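Local coordinates for pesticidal crystal protein Cry4Aa (PDB 2C9K), which binds midgut epithelial cells of mosquito larvae and promotes their colloid-osmotic lysis, acting as a pore-forming insecticidal toxin, at residues Val248-Ile253 / Phe520-Tyr525; Ile537-Ser540 / Glu546-Met549. One frame throughout, in Å; residues are numbered along the deposited sequence.

Interaction 1 (Val248-Ile253 / Phe520-Tyr525)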
# COMPACT_ATOMS: atom_id res chain seq x y z
N VAL A 248 9.05 -5.19 -18.49
CA VAL A 248 10.45 -5.18 -18.89
C VAL A 248 10.76 -4.04 -19.85
O VAL A 248 11.90 -3.58 -19.93
CB VAL A 248 10.81 -6.50 -19.56
CG1 VAL A 248 12.23 -6.44 -20.08
CG2 VAL A 248 10.62 -7.64 -18.58
N GLY A 249 9.76 -3.59 -20.59
CA GLY A 249 9.99 -2.50 -21.52
C GLY A 249 10.28 -1.23 -20.75
O GLY A 249 11.31 -0.59 -20.97
N LYS A 250 9.38 -0.88 -19.85
CA LYS A 250 9.49 0.32 -19.03
C LYS A 250 10.64 0.31 -18.02
O LYS A 250 11.32 1.32 -17.85
CB LYS A 250 8.18 0.54 -18.27
CG LYS A 250 6.97 0.79 -19.16
CD LYS A 250 6.69 2.28 -19.31
CE LYS A 250 7.59 2.94 -20.36
NZ LYS A 250 7.08 2.72 -21.75
N TYR A 251 10.84 -0.82 -17.35
CA TYR A 251 11.90 -0.94 -16.34
C TYR A 251 12.91 -2.05 -16.67
O TYR A 251 12.88 -3.13 -16.08
CB TYR A 251 11.29 -1.17 -14.96
CG TYR A 251 10.23 -0.14 -14.59
CD1 TYR A 251 8.92 -0.27 -15.03
CD2 TYR A 251 10.56 1.00 -13.85
CE1 TYR A 251 7.96 0.70 -14.74
CE2 TYR A 251 9.60 1.97 -13.55
CZ TYR A 251 8.31 1.82 -14.00
OH TYR A 251 7.36 2.77 -13.71
N PRO A 252 13.85 -1.77 -17.60
CA PRO A 252 14.91 -2.64 -18.10
C PRO A 252 15.90 -3.17 -17.07
O PRO A 252 16.23 -4.36 -17.05
CB PRO A 252 15.62 -1.76 -19.11
CG PRO A 252 14.60 -0.79 -19.52
CD PRO A 252 13.95 -0.45 -18.23
N ILE A 253 16.40 -2.27 -16.23
CA ILE A 253 17.41 -2.63 -15.25
C ILE A 253 17.02 -2.76 -13.78
O ILE A 253 17.89 -2.85 -12.92
CB ILE A 253 18.57 -1.62 -15.35
CG1 ILE A 253 18.12 -0.25 -14.83
CG2 ILE A 253 19.00 -1.48 -16.81
CD1 ILE A 253 19.19 0.81 -14.86
N PHE A 520 17.86 10.88 -16.42
CA PHE A 520 16.81 11.42 -17.26
C PHE A 520 15.68 11.31 -16.25
O PHE A 520 15.53 10.27 -15.61
CB PHE A 520 16.52 10.53 -18.49
CG PHE A 520 17.45 10.78 -19.64
CD1 PHE A 520 18.08 9.72 -20.29
CD2 PHE A 520 17.74 12.08 -20.04
CE1 PHE A 520 19.00 9.96 -21.31
CE2 PHE A 520 18.67 12.33 -21.07
CZ PHE A 520 19.30 11.26 -21.69
N ILE A 521 14.95 12.38 -16.01
CA ILE A 521 13.86 12.24 -15.07
C ILE A 521 12.61 11.99 -15.94
O ILE A 521 12.38 12.69 -16.92
CB ILE A 521 13.77 13.48 -14.06
CG1 ILE A 521 12.44 14.21 -14.21
CG2 ILE A 521 14.96 14.41 -14.24
CD1 ILE A 521 11.33 13.50 -13.53
N ARG A 522 11.86 10.95 -15.59
CA ARG A 522 10.66 10.53 -16.33
C ARG A 522 9.43 10.62 -15.45
O ARG A 522 9.50 10.35 -14.26
CB ARG A 522 10.86 9.09 -16.80
CG ARG A 522 9.75 8.54 -17.63
CD ARG A 522 10.11 7.15 -18.12
NE ARG A 522 9.90 6.12 -17.11
CZ ARG A 522 10.24 4.84 -17.27
NH1 ARG A 522 10.81 4.45 -18.40
NH2 ARG A 522 9.99 3.95 -16.33
N ILE A 523 8.29 10.99 -16.02
CA ILE A 523 7.05 11.15 -15.26
C ILE A 523 5.91 10.21 -15.66
O ILE A 523 5.64 10.02 -16.84
CB ILE A 523 6.56 12.62 -15.37
CG1 ILE A 523 7.39 13.51 -14.46
CG2 ILE A 523 5.10 12.73 -15.00
CD1 ILE A 523 7.07 14.96 -14.64
N ARG A 524 5.24 9.62 -14.66
CA ARG A 524 4.10 8.73 -14.89
C ARG A 524 2.88 9.54 -14.47
O ARG A 524 2.64 9.75 -13.29
CB ARG A 524 4.20 7.46 -14.03
CG ARG A 524 3.12 6.40 -14.34
CD ARG A 524 3.44 5.04 -13.71
NE ARG A 524 2.60 3.95 -14.21
CZ ARG A 524 1.39 3.62 -13.72
NH1 ARG A 524 0.86 4.30 -12.72
NH2 ARG A 524 0.73 2.59 -14.24
N TYR A 525 2.12 10.01 -15.46
CA TYR A 525 0.96 10.86 -15.20
C TYR A 525 -0.27 10.42 -15.97
O TYR A 525 -0.21 9.53 -16.80
CB TYR A 525 1.29 12.28 -15.63
CG TYR A 525 1.30 12.38 -17.15
CD1 TYR A 525 0.29 13.07 -17.84
CD2 TYR A 525 2.26 11.70 -17.90
CE1 TYR A 525 0.24 13.06 -19.23
CE2 TYR A 525 2.21 11.70 -19.29
CZ TYR A 525 1.20 12.37 -19.95
OH TYR A 525 1.15 12.34 -21.32
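Arg522 reaches out of strand 517-527 to the backbone carbonyl of Lys250 and the ring of Tyr251. From CB the chain first runs extended: CG lies opposite the backbone N (chi1 -177°) and the next bond is extended too, so CG and CD run off the strand toward the loop; the turn at chi3 (80°) then sets the orientation of the guanidinium. NE is hydrogen-bonded outside the two segments. At the tip, Lys250 O lies at the guanidinium edge, in its plane, where it takes a bond from Arg522 NH1 (3.2 Å) and a weak one from Arg522 NH2 (3.3 Å). Lys250 CE sits over one guanidinium face, 4.1 Å from Arg522 NH1. Arg522 NH2 also stands over a face of the Tyr251 ring, offset toward the rim and 3.4 Å from Tyr251 CE2. Because the two planes are 88° apart, the guanidinium meets this face with its edge; with Arg522 CZ 5.1 Å from the Tyr251 ring centroid, any cation-pi attraction is weak. Glu606 ties both partners together, salt-bridged to Arg522 NH2 and hydrogen-bonded to Tyr251 OH. The arrangement marks a buried junction of the three-domain Cry toxin fold, where the loop after helix 222-240 meets a sheet of the C-terminal beta-sandwich.

Interaction 2 (Ile537-Ser540 / Glu546-Met549)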
# COMPACT_ATOMS: atom_id res chain seq x y z
N ILE A 537 4.71 21.39 -18.48
CA ILE A 537 5.35 21.27 -17.18
C ILE A 537 6.82 21.67 -17.15
O ILE A 537 7.63 21.15 -17.91
CB ILE A 537 5.24 19.84 -16.67
CG1 ILE A 537 5.68 18.89 -17.79
CG2 ILE A 537 3.81 19.58 -16.21
CD1 ILE A 537 5.44 17.43 -17.51
N ASN A 538 7.16 22.58 -16.25
CA ASN A 538 8.54 23.03 -16.12
C ASN A 538 9.12 22.58 -14.80
O ASN A 538 8.57 22.83 -13.73
CB ASN A 538 8.60 24.55 -16.25
CG ASN A 538 8.15 25.02 -17.61
OD1 ASN A 538 8.79 24.71 -18.62
ND2 ASN A 538 7.05 25.75 -17.66
N LEU A 539 10.26 21.91 -14.91
CA LEU A 539 10.98 21.36 -13.77
C LEU A 539 12.23 22.19 -13.53
O LEU A 539 13.11 22.26 -14.39
CB LEU A 539 11.41 19.93 -14.09
CG LEU A 539 11.31 18.77 -13.10
CD1 LEU A 539 12.20 17.65 -13.62
CD2 LEU A 539 11.74 19.19 -11.71
N SER A 540 12.31 22.85 -12.38
CA SER A 540 13.48 23.64 -12.07
C SER A 540 14.27 22.98 -10.96
O SER A 540 13.78 22.82 -9.84
CB SER A 540 13.10 25.06 -11.64
OG SER A 540 12.80 25.87 -12.76
N GLU A 546 17.18 22.70 -16.08
CA GLU A 546 15.90 23.33 -16.33
C GLU A 546 15.18 22.51 -17.39
O GLU A 546 15.39 22.70 -18.58
CB GLU A 546 16.08 24.76 -16.83
CG GLU A 546 14.80 25.54 -16.80
CD GLU A 546 14.39 25.91 -15.38
OE1 GLU A 546 13.20 26.26 -15.17
OE2 GLU A 546 15.26 25.86 -14.48
N LEU A 547 14.33 21.59 -16.97
CA LEU A 547 13.62 20.74 -17.90
C LEU A 547 12.19 21.19 -18.13
O LEU A 547 11.56 21.76 -17.24
CB LEU A 547 13.63 19.30 -17.39
CG LEU A 547 14.98 18.71 -16.99
CD1 LEU A 547 15.52 19.42 -15.75
CD2 LEU A 547 14.80 17.22 -16.70
N GLY A 548 11.67 20.93 -19.32
CA GLY A 548 10.31 21.31 -19.63
C GLY A 548 9.76 20.45 -20.74
O GLY A 548 10.51 19.96 -21.59
N MET A 549 8.45 20.24 -20.75
CA MET A 549 7.82 19.43 -21.78
C MET A 549 6.29 19.53 -21.78
O MET A 549 5.68 19.96 -20.80
CB MET A 549 8.27 17.97 -21.62
CG MET A 549 7.85 17.32 -20.32
SD MET A 549 8.36 15.58 -20.11
CE MET A 549 8.11 14.94 -21.80
O HOH W 1 11.90 24.63 -18.27
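A beta hairpin at the margin of a five-stranded antiparallel sheet brings Ile537-Ser540 against Glu546-Met549, the latter on an outermost strand. The short strand axes approach to 4.6 Å and run at 169°, and the backbone bonds fix the register. Ile537 and Met549 form a hydrogen-bonded pair, with Ile537 N to Met549 O at 2.9 Å, and Leu539 and Leu547 form a second, with Leu539 N to Leu547 O at 2.7 Å; in each pair the return N-H...O bond is made too. The non-hydrogen-bonded pair Asn538 and Gly548 lies between them, its CA atoms 4.3 Å apart. Side chains of the hydrogen-bonded pairs share one face. There Ile537 CG1 (chi1 49°) and Met549 CG (chi1 63°) each stand between backbone N and carbonyl carbon, which lays the chains side by side, with Ile537 CG1 3.7 Å from Met549 CG. Next to them, Leu539 CB and Leu547 CB are 4.0 Å apart. On the other face the bend at chi2 of Glu546 brings its carboxylate to the hydroxyl of Ser540, a hydrogen bond whose apparent shortness is doubtful at this resolution. A water there donates to Asn538 OD1 and, weakly, to Leu547 O. Apolar on one face and polar on the other, the hairpin is an outer-sheet element of the C-terminal beta-sandwich, a domain probably related to galactose-binding folds.

Strand 517-527 connects the two contacts, whose centres are about 17 Å apart: its residues alternate, Arg522 serving interaction 1 while its neighbours Ile521 and Ile523 pack against interaction 2. Ile521 CG1 lies 3.5 Å from Leu539 CD1, and Ile523 CD1 lies 4.1 Å from Ile537 CD1, so the apolar side of the hairpin closes the sandwich interior. Interaction 1 is buried and polar, joining segments 267 residues apart through a guanidinium and a loop carbonyl. Interaction 2 is local and partly buried, dominated by backbone bonds, with a polar outer face. One thus joins the C-terminal beta-sandwich to the loop after helix 222-240, whereas the other pairs neighbouring strands within that sandwich.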